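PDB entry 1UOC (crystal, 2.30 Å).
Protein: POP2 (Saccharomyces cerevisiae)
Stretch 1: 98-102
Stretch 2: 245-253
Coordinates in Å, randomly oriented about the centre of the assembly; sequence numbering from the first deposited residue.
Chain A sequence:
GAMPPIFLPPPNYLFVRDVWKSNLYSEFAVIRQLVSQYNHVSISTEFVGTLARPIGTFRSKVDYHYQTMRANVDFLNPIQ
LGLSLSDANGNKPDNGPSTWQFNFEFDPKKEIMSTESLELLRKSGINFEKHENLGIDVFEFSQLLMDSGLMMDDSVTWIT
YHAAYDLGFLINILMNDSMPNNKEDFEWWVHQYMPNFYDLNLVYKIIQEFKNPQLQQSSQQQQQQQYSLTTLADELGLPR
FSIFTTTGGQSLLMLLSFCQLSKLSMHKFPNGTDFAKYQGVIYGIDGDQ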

# COMPACT_ATOMS: atom_id res chain seq x y z
N SER A 98 12.07 -8.79 -0.05
CA SER A 98 11.93 -7.39 -0.37
C SER A 98 10.43 -7.01 -0.31
O SER A 98 10.03 -5.87 -0.57
CB SER A 98 12.48 -7.16 -1.77
OG SER A 98 12.77 -5.81 -1.96
N THR A 99 9.59 -8.00 0.00
CA THR A 99 8.15 -7.79 0.10
C THR A 99 7.67 -8.60 1.28
O THR A 99 8.08 -9.74 1.46
CB THR A 99 7.42 -8.24 -1.18
OG1 THR A 99 7.87 -7.47 -2.29
CG2 THR A 99 5.90 -8.03 -1.03
N TRP A 100 6.79 -8.01 2.07
CA TRP A 100 6.28 -8.67 3.26
C TRP A 100 4.77 -8.62 3.27
O TRP A 100 4.16 -7.68 2.75
CB TRP A 100 6.79 -7.93 4.51
CG TRP A 100 8.27 -8.03 4.71
CD1 TRP A 100 8.94 -8.98 5.44
CD2 TRP A 100 9.28 -7.20 4.12
NE1 TRP A 100 10.29 -8.79 5.34
CE2 TRP A 100 10.53 -7.71 4.52
CE3 TRP A 100 9.24 -6.09 3.27
CZ2 TRP A 100 11.74 -7.13 4.11
CZ3 TRP A 100 10.44 -5.51 2.86
CH2 TRP A 100 11.68 -6.04 3.28
N GLN A 101 4.18 -9.65 3.87
CA GLN A 101 2.74 -9.71 4.03
C GLN A 101 2.52 -9.94 5.50
O GLN A 101 2.72 -11.04 6.01
CB GLN A 101 2.10 -10.86 3.25
CG GLN A 101 0.57 -10.83 3.36
CD GLN A 101 -0.12 -11.85 2.48
OE1 GLN A 101 -0.22 -13.01 2.83
NE2 GLN A 101 -0.59 -11.41 1.33
N PHE A 102 2.12 -8.88 6.20
CA PHE A 102 1.86 -8.98 7.62
C PHE A 102 0.44 -9.52 7.84
O PHE A 102 -0.52 -9.00 7.28
CB PHE A 102 2.01 -7.60 8.28
CG PHE A 102 3.39 -7.00 8.12
CD1 PHE A 102 3.73 -6.27 6.98
CD2 PHE A 102 4.36 -7.18 9.10
CE1 PHE A 102 5.00 -5.72 6.83
CE2 PHE A 102 5.63 -6.63 8.96
CZ PHE A 102 5.95 -5.90 7.82
N THR A 245 -1.81 -11.89 -6.60
CA THR A 245 -3.18 -11.85 -6.10
C THR A 245 -3.31 -11.75 -4.58
O THR A 245 -4.37 -11.43 -4.06
CB THR A 245 -3.99 -13.09 -6.56
OG1 THR A 245 -3.39 -14.28 -6.04
CG2 THR A 245 -4.01 -13.16 -8.08
N THR A 246 -2.24 -12.03 -3.85
CA THR A 246 -2.26 -11.93 -2.40
C THR A 246 -2.04 -10.47 -2.01
O THR A 246 -1.64 -9.64 -2.84
CB THR A 246 -1.14 -12.76 -1.75
OG1 THR A 246 0.12 -12.29 -2.25
CG2 THR A 246 -1.31 -14.24 -2.09
N THR A 247 -2.30 -10.15 -0.75
CA THR A 247 -2.13 -8.78 -0.27
C THR A 247 -0.67 -8.34 -0.41
O THR A 247 -0.38 -7.21 -0.81
CB THR A 247 -2.61 -8.66 1.19
OG1 THR A 247 -3.95 -9.16 1.27
CG2 THR A 247 -2.59 -7.19 1.65
N GLY A 248 0.26 -9.23 -0.07
CA GLY A 248 1.67 -8.90 -0.20
C GLY A 248 1.99 -8.72 -1.66
O GLY A 248 2.67 -7.76 -2.04
N GLY A 249 1.49 -9.62 -2.49
CA GLY A 249 1.72 -9.55 -3.92
C GLY A 249 1.23 -8.24 -4.52
O GLY A 249 1.84 -7.71 -5.45
N GLN A 250 0.13 -7.73 -3.98
CA GLN A 250 -0.44 -6.47 -4.44
C GLN A 250 0.51 -5.30 -4.19
O GLN A 250 0.67 -4.44 -5.05
CB GLN A 250 -1.78 -6.20 -3.75
CG GLN A 250 -2.96 -7.01 -4.29
CD GLN A 250 -3.37 -6.57 -5.69
OE1 GLN A 250 -3.86 -5.45 -5.88
NE2 GLN A 250 -3.17 -7.44 -6.67
N SER A 251 1.13 -5.26 -3.02
CA SER A 251 2.04 -4.15 -2.73
C SER A 251 3.21 -4.30 -3.70
O SER A 251 3.71 -3.32 -4.24
CB SER A 251 2.54 -4.18 -1.27
OG SER A 251 3.37 -5.31 -1.00
N LEU A 252 3.61 -5.54 -3.94
CA LEU A 252 4.69 -5.82 -4.87
C LEU A 252 4.36 -5.36 -6.30
O LEU A 252 5.18 -4.71 -6.96
CB LEU A 252 5.02 -7.32 -4.85
CG LEU A 252 5.96 -7.82 -5.96
CD1 LEU A 252 7.28 -7.04 -5.94
CD2 LEU A 252 6.19 -9.31 -5.76
N LEU A 253 3.17 -5.69 -6.78
CA LEU A 253 2.75 -5.32 -8.13
C LEU A 253 2.71 -3.81 -8.28
O LEU A 253 3.10 -3.26 -9.32
CB LEU A 253 1.35 -5.91 -8.43
CG LEU A 253 0.84 -5.80 -9.88
CD1 LEU A 253 1.85 -6.43 -10.83
CD2 LEU A 253 -0.52 -6.50 -10.02

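A β-strand that begins at Thr99 and runs on past Phe102 lies across the first turns of a helix that begins at Thr247. The two run in roughly opposite directions, 145° apart, and their axes approach to 7.1 Å. So near a passage is possible because the helix offers glycine where the strand comes closest: the CA atoms of Gln101 and Gly248 are just 4.4 Å apart. A CB built on Gly248 would point toward the strand and sit 3.0 Å from Gln101 CB, which is a clash. The bare CA instead leaves room for Gln101 CB, and Trp100 O lies 4.0 Å from Gly248 CA.

The polar part of the contact centres on Gln101, whose CA-to-CB bond points toward the helix. With chi1 and chi2 both t, its extended side chain carries the terminal amide to the helix N-terminus, where the first backbone N-H groups have no preceding turn to accept from them. An amide suits such a place, since its oxygen can accept from free N-H groups without bringing a charge into a buried site. The atom modelled as Gln101 NE2 lies 2.7 Å from Gly248 N and 3.0 Å from Thr247 N. These short distances set one nitrogen against two others, and the amide is probably turned over in the model; turned back, it would place oxygen there, and hydrogen bonds may then form.

Just before the helix, Thr246 serves as the N-cap. Its OG1 accepts from Gly249 N at 3.0 Å, meeting the need of another early N-H; threonine suits the position because its short side chain can fold back on the backbone. Gly249 fits closely here as well, for a CB on it would be crowded by Thr246 OG1, 3.0 Å away. The helical pattern then takes over, with Gln250 N donating to Thr246 O at 2.8 Å and Leu252 N to Gly248 O at 3.1 Å. Ser251 OG also donates to Gly248 O, at 2.8 Å, so that its hydroxyl is satisfied within a buried surface.

The remaining contacts are van der Waals. The CA-to-CB bond of Thr99 points toward the helix, and its CG2 packs 3.4 Å from Gly248 O and 3.7 Å from Ser251 OG. Its OG1 lies 3.7 Å from Leu252 CD1 and is hydrogen-bonded elsewhere in the structure. A β-branched residue suits the strand, and here it offers a methyl for packing and a hydroxyl for bonding. The CA-to-CB bond of Trp100, next along the strand, points away from the helix, in keeping with the alternation of a strand.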